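Side-chain contacts in uncharacterized conserved protein of COG5135 (Nostoc punctiforme, PDB 2I51), which binds flavin mononucleotide between the subunits of a dimer and is related to pyridoxamine 5'-phosphate oxidase, although its own reaction is not established: residues A5-A10 and F88-D93; L27-V32 and G92-I97; R41-R46 and S63-Q68; A75-Y80 and L158-V163. One frame throughout, in Å; residues are numbered along the deposited sequence. Where two conformers were deposited one is given.

Contact 1 (A5-A10 and F88-D93); sequences APWRGA and FRMAGD. With FMN (flavin mononucleotide), chain P.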
# COMPACT_ATOMS: atom_id res chain seq x y z
N ALA A 5 -14.21 -18.77 -2.33
CA ALA A 5 -13.67 -18.20 -3.55
C ALA A 5 -12.43 -18.98 -3.95
O ALA A 5 -11.70 -19.52 -3.10
CB ALA A 5 -13.33 -16.72 -3.31
N PRO A 6 -12.14 -19.03 -5.25
CA PRO A 6 -11.09 -19.91 -5.76
C PRO A 6 -9.67 -19.51 -5.41
O PRO A 6 -8.75 -20.29 -5.62
CB PRO A 6 -11.30 -19.83 -7.28
CG PRO A 6 -11.96 -18.55 -7.51
CD PRO A 6 -12.90 -18.42 -6.36
N TRP A 7 -9.49 -18.31 -4.88
CA TRP A 7 -8.21 -17.81 -4.42
C TRP A 7 -8.01 -18.01 -2.93
O TRP A 7 -6.94 -17.69 -2.39
CB TRP A 7 -8.01 -16.30 -4.76
CG TRP A 7 -9.24 -15.46 -4.51
CD1 TRP A 7 -10.14 -15.09 -5.43
CD2 TRP A 7 -9.71 -14.95 -3.25
NE1 TRP A 7 -11.14 -14.38 -4.85
CE2 TRP A 7 -10.92 -14.27 -3.51
CE3 TRP A 7 -9.22 -14.96 -1.94
CZ2 TRP A 7 -11.65 -13.62 -2.50
CZ3 TRP A 7 -9.95 -14.35 -0.93
CH2 TRP A 7 -11.17 -13.69 -1.23
N ARG A 8 -9.00 -18.61 -2.25
CA ARG A 8 -8.87 -18.79 -0.82
C ARG A 8 -7.76 -19.78 -0.45
O ARG A 8 -7.05 -19.56 0.54
CB ARG A 8 -10.19 -19.21 -0.17
CG ARG A 8 -11.19 -18.09 -0.09
CD ARG A 8 -10.92 -17.14 1.00
NE ARG A 8 -10.96 -17.66 2.38
CZ ARG A 8 -12.06 -17.69 3.13
NH1 ARG A 8 -13.23 -17.32 2.64
NH2 ARG A 8 -12.01 -18.08 4.40
N GLY A 9 -7.60 -20.83 -1.22
CA GLY A 9 -6.51 -21.75 -0.97
C GLY A 9 -5.15 -21.11 -1.11
O GLY A 9 -4.24 -21.37 -0.30
N ALA A 10 -5.00 -20.24 -2.10
CA ALA A 10 -3.74 -19.52 -2.33
C ALA A 10 -3.42 -18.66 -1.12
O ALA A 10 -2.25 -18.59 -0.64
CB ALA A 10 -3.80 -18.68 -3.63
N PHE A 88 -0.76 -10.34 -3.42
CA PHE A 88 -2.18 -10.35 -3.76
C PHE A 88 -2.68 -8.91 -3.79
O PHE A 88 -2.52 -8.15 -2.82
CB PHE A 88 -3.01 -11.14 -2.77
CG PHE A 88 -2.69 -12.58 -2.68
CD1 PHE A 88 -1.57 -13.03 -2.01
CD2 PHE A 88 -3.53 -13.51 -3.30
CE1 PHE A 88 -1.28 -14.41 -1.92
CE2 PHE A 88 -3.25 -14.89 -3.19
CZ PHE A 88 -2.13 -15.32 -2.48
N ARG A 89 -3.30 -8.54 -4.87
CA ARG A 89 -4.02 -7.27 -4.98
C ARG A 89 -5.49 -7.63 -5.01
O ARG A 89 -5.87 -8.53 -5.75
CB ARG A 89 -3.62 -6.51 -6.24
CG ARG A 89 -2.20 -6.05 -6.19
CD ARG A 89 -1.73 -5.55 -7.56
NE ARG A 89 -2.52 -4.39 -7.99
CZ ARG A 89 -2.36 -3.73 -9.14
NH1 ARG A 89 -1.53 -4.22 -9.99
NH2 ARG A 89 -3.09 -2.65 -9.42
N MSE A 90 -6.29 -7.02 -4.17
CA MSE A 90 -7.70 -7.38 -4.08
C MSE A 90 -8.53 -6.12 -4.03
O MSE A 90 -8.33 -5.27 -3.17
CB MSE A 90 -8.00 -8.23 -2.85
CG MSE A 90 -7.25 -9.52 -2.78
SE MSE A 90 -8.02 -10.52 -1.34
CE MSE A 90 -6.70 -11.93 -1.17
N ALA A 91 -9.46 -6.02 -4.97
CA ALA A 91 -10.27 -4.82 -5.11
C ALA A 91 -11.72 -5.17 -4.90
O ALA A 91 -12.17 -6.20 -5.35
CB ALA A 91 -10.12 -4.27 -6.47
N GLY A 92 -12.45 -4.31 -4.20
CA GLY A 92 -13.87 -4.52 -4.01
C GLY A 92 -14.45 -3.53 -3.03
O GLY A 92 -13.83 -2.53 -2.69
N ASP A 93 -15.70 -3.78 -2.67
CA ASP A 93 -16.41 -2.82 -1.85
C ASP A 93 -16.18 -3.06 -0.37
O ASP A 93 -16.06 -4.18 0.11
CB ASP A 93 -17.90 -2.83 -2.12
CG ASP A 93 -18.26 -2.06 -3.36
OD1 ASP A 93 -17.90 -0.85 -3.49
OD2 ASP A 93 -18.90 -2.67 -4.19
N1 FMN P . 6.30 -3.40 -10.88
C2 FMN P . 6.95 -2.29 -11.41
O2 FMN P . 6.47 -1.68 -12.38
N3 FMN P . 8.10 -1.83 -10.85
C4 FMN P . 8.74 -2.43 -9.79
O4 FMN P . 9.71 -1.92 -9.22
C4A FMN P . 8.11 -3.55 -9.25
N5 FMN P . 8.71 -4.21 -8.17
C5A FMN P . 7.96 -5.20 -7.54
C6 FMN P . 8.46 -5.79 -6.39
C7 FMN P . 7.77 -6.82 -5.73
C7M FMN P . 8.28 -7.34 -4.40
C8 FMN P . 6.56 -7.25 -6.24
C8M FMN P . 5.66 -8.19 -5.42
C9 FMN P . 6.07 -6.70 -7.40
C9A FMN P . 6.76 -5.67 -8.08
N10 FMN P . 6.27 -5.11 -9.27
C10 FMN P . 6.90 -3.99 -9.82
C1' FMN P . 5.05 -5.62 -9.97
C2' FMN P . 3.87 -4.76 -9.56
O2' FMN P . 3.49 -5.00 -8.18
C3' FMN P . 2.67 -4.97 -10.50
O3' FMN P . 2.33 -6.37 -10.56
C4' FMN P . 3.05 -4.52 -11.90
O4' FMN P . 3.82 -3.31 -11.92
C5' FMN P . 1.76 -4.25 -12.64
O5' FMN P . 1.04 -3.22 -12.02
P FMN P . -0.08 -2.36 -12.75
O1P FMN P . 0.61 -1.41 -13.70
O2P FMN P . -0.87 -3.42 -13.51
O3P FMN P . -0.87 -1.67 -11.70

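Contact 2 (L27-V32 and G92-I97); sequences LQLATV and GDLTLI. With EDO (1,2-ethanediol), chain L.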
# COMPACT_ATOMS: atom_id res chain seq x y z
N LEU A 27 -1.07 -5.49 5.68
CA LEU A 27 -1.32 -5.24 4.28
C LEU A 27 -1.67 -3.77 4.09
O LEU A 27 -1.98 -3.05 5.06
CB LEU A 27 -2.39 -6.18 3.73
CG LEU A 27 -3.76 -6.18 4.41
CD1 LEU A 27 -4.54 -4.90 4.03
CD2 LEU A 27 -4.59 -7.48 4.01
N GLN A 28 -1.65 -3.29 2.86
CA GLN A 28 -1.88 -1.88 2.57
C GLN A 28 -3.21 -1.66 1.90
O GLN A 28 -3.48 -2.26 0.83
CB GLN A 28 -0.72 -1.31 1.75
CG GLN A 28 0.58 -1.21 2.53
CD GLN A 28 1.23 -2.50 2.87
OE1 GLN A 28 1.27 -3.43 2.04
NE2 GLN A 28 1.72 -2.63 4.13
N LEU A 29 -4.02 -0.78 2.48
CA LEU A 29 -5.35 -0.51 1.93
C LEU A 29 -5.35 0.86 1.29
O LEU A 29 -5.14 1.91 1.95
CB LEU A 29 -6.38 -0.49 3.05
CG LEU A 29 -7.79 -0.00 2.65
CD1 LEU A 29 -8.47 -1.17 2.04
CD2 LEU A 29 -8.56 0.60 3.85
N ALA A 30 -5.65 0.89 -0.02
CA ALA A 30 -5.77 2.13 -0.75
C ALA A 30 -7.23 2.50 -0.92
O ALA A 30 -8.05 1.69 -1.33
CB ALA A 30 -5.11 1.99 -2.17
N THR A 31 -7.52 3.77 -0.66
CA THR A 31 -8.82 4.35 -0.87
C THR A 31 -8.65 5.63 -1.70
O THR A 31 -7.52 6.00 -2.06
CB THR A 31 -9.46 4.75 0.50
OG1 THR A 31 -8.52 5.59 1.24
CG2 THR A 31 -9.88 3.56 1.31
N VAL A 32 -9.77 6.27 -2.07
CA VAL A 32 -9.73 7.54 -2.78
C VAL A 32 -10.37 8.59 -1.89
O VAL A 32 -11.43 8.36 -1.23
CB VAL A 32 -10.41 7.48 -4.19
CG1 VAL A 32 -10.21 8.79 -4.99
CG2 VAL A 32 -9.82 6.39 -5.01
N GLY A 92 -12.45 -4.31 -4.20
CA GLY A 92 -13.87 -4.52 -4.01
C GLY A 92 -14.45 -3.53 -3.03
O GLY A 92 -13.83 -2.53 -2.69
N ASP A 93 -15.70 -3.78 -2.67
CA ASP A 93 -16.41 -2.82 -1.85
C ASP A 93 -16.18 -3.06 -0.37
O ASP A 93 -16.06 -4.18 0.11
CB ASP A 93 -17.90 -2.83 -2.12
CG ASP A 93 -18.26 -2.06 -3.36
OD1 ASP A 93 -17.90 -0.85 -3.49
OD2 ASP A 93 -18.90 -2.67 -4.19
N LEU A 94 -16.03 -1.95 0.32
CA LEU A 94 -15.92 -1.91 1.75
C LEU A 94 -17.26 -1.75 2.42
O LEU A 94 -18.11 -1.05 1.96
CB LEU A 94 -15.02 -0.76 2.20
CG LEU A 94 -13.54 -0.88 1.78
CD1 LEU A 94 -12.77 0.44 2.02
CD2 LEU A 94 -12.86 -2.06 2.45
N THR A 95 -17.40 -2.35 3.59
CA THR A 95 -18.52 -2.09 4.50
C THR A 95 -17.93 -1.62 5.84
O THR A 95 -17.10 -2.32 6.40
CB THR A 95 -19.34 -3.36 4.73
OG1 THR A 95 -19.80 -3.92 3.49
CG2 THR A 95 -20.59 -3.07 5.59
N LEU A 96 -18.34 -0.48 6.33
CA LEU A 96 -17.85 0.07 7.58
C LEU A 96 -19.00 -0.03 8.58
O LEU A 96 -20.06 0.56 8.39
CB LEU A 96 -17.45 1.54 7.38
CG LEU A 96 -16.70 2.23 8.52
CD1 LEU A 96 -15.32 1.64 8.82
CD2 LEU A 96 -16.57 3.73 8.20
N ILE A 97 -18.78 -0.87 9.58
CA ILE A 97 -19.78 -1.13 10.62
C ILE A 97 -19.31 -0.44 11.89
O ILE A 97 -18.35 -0.86 12.55
CB ILE A 97 -19.98 -2.66 10.84
CG1 ILE A 97 -20.26 -3.38 9.53
CG2 ILE A 97 -21.16 -2.96 11.80
CD1 ILE A 97 -19.07 -3.97 8.95
C1 EDO L . -19.53 1.64 3.65
O1 EDO L . -20.38 1.52 2.50
C2 EDO L . -20.35 1.24 4.86
O2 EDO L . -20.76 -0.10 4.85

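Contact 3 (R41-R46 and S63-Q68); sequences RTLVFR and SAKADQ. With FMN (flavin mononucleotide), chain C; EDO (1,2-ethanediol), chain N; EDO (1,2-ethanediol), chain U.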
# COMPACT_ATOMS: atom_id res chain seq x y z
N ARG A 41 -2.54 3.11 3.44
CA ARG A 41 -1.98 2.86 4.79
C ARG A 41 -2.04 1.41 5.14
O ARG A 41 -2.86 0.66 4.61
CB ARG A 41 -2.69 3.68 5.85
CG ARG A 41 -4.00 3.15 6.31
CD ARG A 41 -5.13 3.27 5.30
NE ARG A 41 -5.56 4.63 5.05
CZ ARG A 41 -6.34 5.06 4.06
NH1 ARG A 41 -6.63 4.29 3.00
NH2 ARG A 41 -6.77 6.29 4.09
N THR A 42 -1.19 1.02 6.08
CA THR A 42 -1.13 -0.34 6.54
C THR A 42 -2.23 -0.63 7.55
O THR A 42 -2.50 0.23 8.43
CB THR A 42 0.25 -0.64 7.17
OG1 THR A 42 1.28 -0.37 6.19
CG2 THR A 42 0.37 -2.11 7.61
N LEU A 43 -2.83 -1.81 7.44
CA LEU A 43 -3.74 -2.34 8.43
C LEU A 43 -3.34 -3.75 8.77
O LEU A 43 -2.64 -4.40 8.00
CB LEU A 43 -5.17 -2.44 7.90
CG LEU A 43 -5.74 -1.21 7.22
CD1 LEU A 43 -7.13 -1.55 6.58
CD2 LEU A 43 -5.80 -0.16 8.23
N VAL A 44 -3.78 -4.27 9.91
CA VAL A 44 -3.65 -5.70 10.25
C VAL A 44 -4.82 -6.50 9.73
O VAL A 44 -5.98 -6.16 10.01
CB VAL A 44 -3.61 -5.85 11.79
CG1 VAL A 44 -3.50 -7.36 12.19
CG2 VAL A 44 -2.45 -5.03 12.39
N PHE A 45 -4.56 -7.56 8.96
CA PHE A 45 -5.58 -8.50 8.56
C PHE A 45 -6.01 -9.30 9.80
O PHE A 45 -5.21 -9.89 10.49
CB PHE A 45 -4.95 -9.46 7.55
CG PHE A 45 -5.79 -10.65 7.22
CD1 PHE A 45 -6.98 -10.51 6.50
CD2 PHE A 45 -5.40 -11.91 7.60
CE1 PHE A 45 -7.72 -11.63 6.19
CE2 PHE A 45 -6.13 -13.03 7.27
CZ PHE A 45 -7.27 -12.88 6.55
N ARG A 46 -7.33 -9.33 9.99
CA ARG A 46 -7.93 -9.99 11.15
C ARG A 46 -8.81 -11.18 10.78
O ARG A 46 -9.83 -11.43 11.43
CB ARG A 46 -8.70 -8.96 11.97
CG ARG A 46 -7.86 -7.73 12.28
CD ARG A 46 -8.12 -7.11 13.58
NE ARG A 46 -7.08 -6.17 14.02
CZ ARG A 46 -6.30 -6.35 15.10
NH1 ARG A 46 -6.37 -7.46 15.80
NH2 ARG A 46 -5.40 -5.45 15.44
N SER A 63 -10.76 8.34 12.44
CA SER A 63 -9.68 8.40 11.44
C SER A 63 -10.17 8.94 10.08
O SER A 63 -11.35 8.90 9.71
CB SER A 63 -9.03 7.06 11.28
OG SER A 63 -9.91 6.16 10.66
N ALA A 64 -9.22 9.50 9.31
CA ALA A 64 -9.56 10.03 8.02
C ALA A 64 -10.19 9.02 7.07
O ALA A 64 -11.07 9.38 6.27
CB ALA A 64 -8.30 10.60 7.36
N LYS A 65 -9.73 7.77 7.14
CA LYS A 65 -10.19 6.78 6.19
C LYS A 65 -11.68 6.54 6.39
O LYS A 65 -12.36 6.16 5.47
CB LYS A 65 -9.44 5.46 6.31
CG LYS A 65 -9.87 4.54 7.48
CD LYS A 65 -9.00 3.32 7.62
CE LYS A 65 -7.67 3.59 8.25
NZ LYS A 65 -7.70 4.43 9.53
N ALA A 66 -12.18 6.74 7.62
CA ALA A 66 -13.63 6.50 7.86
C ALA A 66 -14.49 7.34 6.94
O ALA A 66 -15.39 6.81 6.28
CB ALA A 66 -14.00 6.70 9.34
N ASP A 67 -14.20 8.63 6.84
CA ASP A 67 -15.00 9.47 5.97
C ASP A 67 -14.73 9.17 4.51
O ASP A 67 -15.62 9.23 3.66
CB ASP A 67 -14.74 10.95 6.21
CG ASP A 67 -15.68 11.81 5.42
OD1 ASP A 67 -16.90 11.76 5.70
OD2 ASP A 67 -15.21 12.49 4.48
N GLN A 68 -13.49 8.83 4.18
CA GLN A 68 -13.18 8.51 2.79
C GLN A 68 -14.02 7.30 2.35
O GLN A 68 -14.56 7.29 1.25
CB GLN A 68 -11.70 8.16 2.59
CG GLN A 68 -10.71 9.33 2.92
CD GLN A 68 -9.28 8.89 3.06
OE1 GLN A 68 -8.92 7.76 2.74
NE2 GLN A 68 -8.44 9.80 3.55
N1 FMN C . -4.83 1.56 11.46
C2 FMN C . -6.08 1.07 11.55
O2 FMN C . -7.08 1.79 11.46
N3 FMN C . -6.27 -0.29 11.70
C4 FMN C . -5.23 -1.17 11.79
O4 FMN C . -5.42 -2.45 11.78
C4A FMN C . -3.94 -0.68 11.70
N5 FMN C . -2.85 -1.53 11.81
C5A FMN C . -1.57 -0.99 11.51
C6 FMN C . -0.48 -1.84 11.50
C7 FMN C . 0.82 -1.37 11.24
C7M FMN C . 1.94 -2.36 10.98
C8 FMN C . 0.98 -0.00 11.04
C8M FMN C . 2.32 0.52 10.50
C9 FMN C . -0.12 0.86 11.07
C9A FMN C . -1.39 0.37 11.35
N10 FMN C . -2.48 1.20 11.41
C10 FMN C . -3.74 0.70 11.52
C1' FMN C . -2.33 2.72 11.39
C2' FMN C . -2.61 3.19 9.96
O2' FMN C . -1.56 2.77 9.06
C3' FMN C . -2.84 4.71 9.85
O3' FMN C . -1.74 5.36 10.45
C4' FMN C . -4.13 5.05 10.63
O4' FMN C . -5.19 4.11 10.45
C5' FMN C . -4.63 6.40 10.12
O5' FMN C . -4.90 6.29 8.72
P FMN C . -5.93 7.26 8.04
O1P FMN C . -7.32 6.98 8.48
O2P FMN C . -5.50 8.70 8.47
O3P FMN C . -5.71 7.16 6.56
C1 EDO N . -14.02 10.20 9.59
O1 EDO N . -13.04 10.56 8.62
C2 EDO N . -13.70 10.94 10.87
O2 EDO N . -14.91 11.16 11.59
C1 EDO U . -5.19 11.32 11.07
O1 EDO U . -6.46 11.99 11.08
C2 EDO U . -5.58 9.89 11.32
O2 EDO U . -6.67 9.80 10.46

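Contact 4 (A75-Y80 and L158-V163); sequences AEICWY and LLLDPV. With FMN (flavin mononucleotide), chain P; EDO (1,2-ethanediol), chain G; EDO (1,2-ethanediol), chain O.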
# COMPACT_ATOMS: atom_id res chain seq x y z
N ALA A 75 -12.21 -0.07 -2.48
CA ALA A 75 -10.79 -0.01 -2.05
C ALA A 75 -9.99 -1.08 -2.80
O ALA A 75 -10.57 -2.02 -3.35
CB ALA A 75 -10.65 -0.18 -0.58
N GLU A 76 -8.67 -0.94 -2.78
CA GLU A 76 -7.82 -1.99 -3.28
C GLU A 76 -6.71 -2.24 -2.27
O GLU A 76 -5.99 -1.30 -1.86
CB GLU A 76 -7.18 -1.61 -4.61
CG GLU A 76 -6.41 -2.79 -5.23
CD GLU A 76 -6.13 -2.59 -6.71
OE1 GLU A 76 -7.12 -2.49 -7.52
OE2 GLU A 76 -4.96 -2.53 -7.13
N ILE A 77 -6.63 -3.48 -1.81
CA ILE A 77 -5.53 -3.82 -0.94
C ILE A 77 -4.38 -4.40 -1.77
O ILE A 77 -4.56 -4.98 -2.85
CB ILE A 77 -5.94 -4.75 0.19
CG1 ILE A 77 -6.51 -6.05 -0.39
CG2 ILE A 77 -6.88 -4.01 1.18
CD1 ILE A 77 -6.67 -7.16 0.66
N CYS A 78 -3.16 -4.16 -1.29
CA CYS A 78 -1.98 -4.82 -1.80
C CYS A 78 -1.36 -5.49 -0.61
O CYS A 78 -1.13 -4.88 0.42
CB CYS A 78 -1.04 -3.83 -2.42
SG CYS A 78 0.39 -4.62 -3.17
N TRP A 79 -1.10 -6.78 -0.78
CA TRP A 79 -0.63 -7.65 0.32
C TRP A 79 0.58 -8.44 -0.17
O TRP A 79 0.46 -9.27 -1.08
CB TRP A 79 -1.74 -8.56 0.70
CG TRP A 79 -1.58 -9.33 2.00
CD1 TRP A 79 -0.53 -9.33 2.89
CD2 TRP A 79 -2.62 -10.14 2.58
NE1 TRP A 79 -0.88 -10.08 4.01
CE2 TRP A 79 -2.14 -10.56 3.85
CE3 TRP A 79 -3.91 -10.47 2.21
CZ2 TRP A 79 -2.94 -11.35 4.71
CZ3 TRP A 79 -4.65 -11.30 3.00
CH2 TRP A 79 -4.17 -11.70 4.23
N TYR A 80 1.74 -8.15 0.40
CA TYR A 80 2.97 -8.78 0.02
C TYR A 80 3.44 -9.72 1.12
O TYR A 80 3.47 -9.37 2.33
CB TYR A 80 4.09 -7.74 -0.30
CG TYR A 80 5.37 -8.37 -0.70
CD1 TYR A 80 5.45 -9.10 -1.88
CD2 TYR A 80 6.50 -8.36 0.12
CE1 TYR A 80 6.59 -9.78 -2.25
CE2 TYR A 80 7.67 -9.04 -0.26
CZ TYR A 80 7.72 -9.74 -1.47
OH TYR A 80 8.82 -10.43 -1.84
N LEU A 158 -14.37 -3.17 9.72
CA LEU A 158 -14.27 -2.86 8.28
C LEU A 158 -14.16 -4.17 7.53
O LEU A 158 -13.27 -5.00 7.83
CB LEU A 158 -13.09 -1.94 8.06
CG LEU A 158 -12.76 -1.54 6.65
CD1 LEU A 158 -13.96 -0.79 6.03
CD2 LEU A 158 -11.47 -0.65 6.68
N LEU A 159 -15.07 -4.41 6.59
CA LEU A 159 -15.05 -5.60 5.73
C LEU A 159 -14.70 -5.21 4.31
O LEU A 159 -15.26 -4.23 3.80
CB LEU A 159 -16.39 -6.25 5.72
CG LEU A 159 -16.90 -6.72 7.07
CD1 LEU A 159 -18.39 -7.22 6.89
CD2 LEU A 159 -16.03 -7.79 7.76
N LEU A 160 -13.87 -6.01 3.65
CA LEU A 160 -13.64 -5.94 2.22
C LEU A 160 -14.17 -7.20 1.56
O LEU A 160 -13.83 -8.32 1.96
CB LEU A 160 -12.15 -5.79 1.94
CG LEU A 160 -11.83 -5.83 0.44
CD1 LEU A 160 -12.28 -4.58 -0.20
CD2 LEU A 160 -10.28 -6.01 0.29
N ASP A 161 -15.01 -7.00 0.54
CA ASP A 161 -15.55 -8.10 -0.28
C ASP A 161 -14.90 -8.06 -1.66
O ASP A 161 -15.33 -7.27 -2.51
CB ASP A 161 -17.06 -7.97 -0.45
CG ASP A 161 -17.68 -9.24 -1.10
OD1 ASP A 161 -17.13 -10.37 -0.93
OD2 ASP A 161 -18.79 -9.09 -1.64
N PRO A 162 -13.85 -8.88 -1.87
CA PRO A 162 -13.18 -8.78 -3.17
C PRO A 162 -14.04 -9.19 -4.36
O PRO A 162 -14.74 -10.19 -4.30
CB PRO A 162 -12.01 -9.75 -3.03
CG PRO A 162 -11.77 -9.88 -1.56
CD PRO A 162 -13.16 -9.85 -0.99
N VAL A 163 -13.97 -8.38 -5.40
CA VAL A 163 -14.52 -8.83 -6.66
C VAL A 163 -13.47 -9.02 -7.74
O VAL A 163 -13.77 -9.62 -8.76
CB VAL A 163 -15.67 -7.93 -7.16
CG1 VAL A 163 -16.75 -7.85 -6.13
CG2 VAL A 163 -15.15 -6.55 -7.54
N1 FMN P . 6.30 -3.40 -10.88
C2 FMN P . 6.95 -2.29 -11.41
O2 FMN P . 6.47 -1.68 -12.38
N3 FMN P . 8.10 -1.83 -10.85
C4 FMN P . 8.74 -2.43 -9.79
O4 FMN P . 9.71 -1.92 -9.22
C4A FMN P . 8.11 -3.55 -9.25
N5 FMN P . 8.71 -4.21 -8.17
C5A FMN P . 7.96 -5.20 -7.54
C6 FMN P . 8.46 -5.79 -6.39
C7 FMN P . 7.77 -6.82 -5.73
C7M FMN P . 8.28 -7.34 -4.40
C8 FMN P . 6.56 -7.25 -6.24
C8M FMN P . 5.66 -8.19 -5.42
C9 FMN P . 6.07 -6.70 -7.40
C9A FMN P . 6.76 -5.67 -8.08
N10 FMN P . 6.27 -5.11 -9.27
C10 FMN P . 6.90 -3.99 -9.82
C1' FMN P . 5.05 -5.62 -9.97
C2' FMN P . 3.87 -4.76 -9.56
O2' FMN P . 3.49 -5.00 -8.18
C3' FMN P . 2.67 -4.97 -10.50
O3' FMN P . 2.33 -6.37 -10.56
C4' FMN P . 3.05 -4.52 -11.90
O4' FMN P . 3.82 -3.31 -11.92
C5' FMN P . 1.76 -4.25 -12.64
O5' FMN P . 1.04 -3.22 -12.02
P FMN P . -0.08 -2.36 -12.75
O1P FMN P . 0.61 -1.41 -13.70
O2P FMN P . -0.87 -3.42 -13.51
O3P FMN P . -0.87 -1.67 -11.70
C1 EDO G . -6.70 -6.37 -9.79
O1 EDO G . -5.59 -5.56 -9.38
C2 EDO G . -7.18 -6.88 -8.46
O2 EDO G . -7.23 -5.77 -7.57
C1 EDO O . -8.09 -3.05 -11.49
O1 EDO O . -8.58 -3.11 -10.14
C2 EDO O . -6.81 -2.25 -11.41
O2 EDO O . -6.62 -2.02 -10.00

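Contact 1 (A5-A10 and F88-D93)
A Met-aromatic contact between W7 and the selenomethionine M90 ties the chain just ahead of helix 8-17 to strand 86-97. In the M90 conformer given, SE stands above the indole, 21° off the ring normal and 4.6 Å from the centre of the six-membered ring of W7. CE of M90 comes to 4.0 Å from W7 CE3, carried there by a chain that runs extended beyond CG. A5 CB lies over the rim of the opposite face; A5 begins a type I turn closed by R8 N on A5 O. Further along, A10 CB meets the rim of the F88 ring in its plane, 3.9 Å from CE2. The strand that receives these groups is a central one of the antiparallel sheet, bonded to strands 74-81 and 155-169: F88 and M90 face the helix, whereas R89 reaches the FMN phosphate. Its NH1 donates to O3P over 3.1 Å, NH2 adds a weak second bond, and E76 forms a salt bridge with NH2. R41 and K65 of the second subunit bind the same FMN.

Contact 2 (L27-V32 and G92-I97)
L94 reaches toward L29 and T31 with CG anti to its carbonyl carbon (chi1 -65°) and CD1 and CD2 leading, while L29 answers with CG anti to the backbone N (chi1 171°). The two leucines meet methyl to methyl, L29 CD1 lying 4.5 Å from L94 CD2. The other branch of L94, CD1, is 4.3 Å from CG2 of T31. T31 divides its work: its methyl joins the apolar patch, and OG1 is hydrogen-bonded to Q68 OE1 and R41 NH1, so the hydroxyl is satisfied although buried. These are light van der Waals touches that bury only 89 Å² in all, as befits strands that are not neighbours. L96 N makes a weak bond to O2 of an ethanediol, 2.9 Å away. Strand 74-81 runs between the two segments, hydrogen-bonded to both strands, and its small A75 touches L29 and L94 alike. I69 of helix 64-71 packs on T31 and L94, L43 of strand 38-44 packs on L29, and A66 and Q70 of the helix pack on L96.

Contact 3 (R41-R46 and S63-Q68)
R41 and Q68 share the one hydrogen bond between the two segments, NH2 to OE1 at 2.9 Å. The oxygen sits at the guanidinium edge, 13° out of its plane, whereas the donor is tilted 27° from the carbonyl plane of Q68, and the two flat groups are turned 45° against each other. T31 OG1 is also bonded to this OE1. R41 NH1 is bonded to T31 OG1 and donates to L29 O, so bonds at several points fix the rotation of the guanidinium.

The phosphate of FMN gathers the charged groups. O3P receives R41 NH2 at 2.8 Å and R41 NE at 3.0 Å, a forked grip at the guanidinium edge. O1P takes both K65 N, at 2.9 Å, and K65 NZ, at 2.8 Å; NZ also reaches O4' of the ribityl chain, at 2.7 Å. Bends at chi3 and chi4 curl the lysine back round the phosphate. On the isoalloxazine ring, V44 N donates to O4.

Van der Waals contacts complete the pairing: K65 CB lies over one guanidinium face, 3.6 Å from R41 NH2, and L43 CD2 touches K65 CE while packing on the flavin ring.

Strand 41-44 and helix 64-68 lie nearly perpendicular, with FMN across them; strand 26-32 borders the first, T59 of strand 55-60 bonds K65 NZ, and Q87 and R89 of the second subunit also bond this FMN.

Contact 4 (A75-Y80 and L158-V163)
The Y80 ring and the E76 carboxylate, the flat groups of strand 74-81, lie away from the I77-L160 contact, on the side of the sheet that meets FMN and the second subunit. Y80 CD1 lies 3.7 Å from methyl C8M of FMN and its CE1 3.7 Å from C7M, packing on the flavin's dimethylbenzene end; the ring of Y26 of the second subunit is almost perpendicular to it. E76 OE1 accepts a bond from O1 of an ethanediol at 3.1 Å, and its OE2 is held by R89 NH2 in a salt bridge and by the backbone N of N40 of the second subunit. The other side of strand 74-81 faces the interior of a curled antiparallel sheet, consistent with the split barrel of FMN-binding proteins. Here CD2 of L160 wedges against I77, 3.8 Å from both CD1 and CG1 and 4.0 Å from CG2. L160 extends with CG anti to its backbone N (chi1 175°), and the I77 conformer given has CG1 between the backbone N and carbonyl carbon (chi1 60°). L160 CD1 lies 4.4 Å from A75 O. Strand 86-97 separates the two backbones, and L27, L29, L55 and M90 pack on I77.

In the fold
All four contacts reach one curled antiparallel sheet: contacts 1 and 2 share strand 86-97 and residues G92 and D93, while contact 4 joins its two neighbours, strands 74-81 and 155-169. Contact 4 is central, its centre about 6 Å from that of contact 2 and about 8 Å from that of contact 1, touching both through backbone bonds such as M90 O to I77 N. Contact 3 lies about 7 Å from contact 2 but about 19 Å from contact 1, centre to centre. Along the chain it nests inside the loops closed by contacts 1 and 2, whereas contact 4 crosses both. Contact 3 binds one FMN and contacts 1 and 4 touch the other through R89 and Y80, each flavin lying between the subunits.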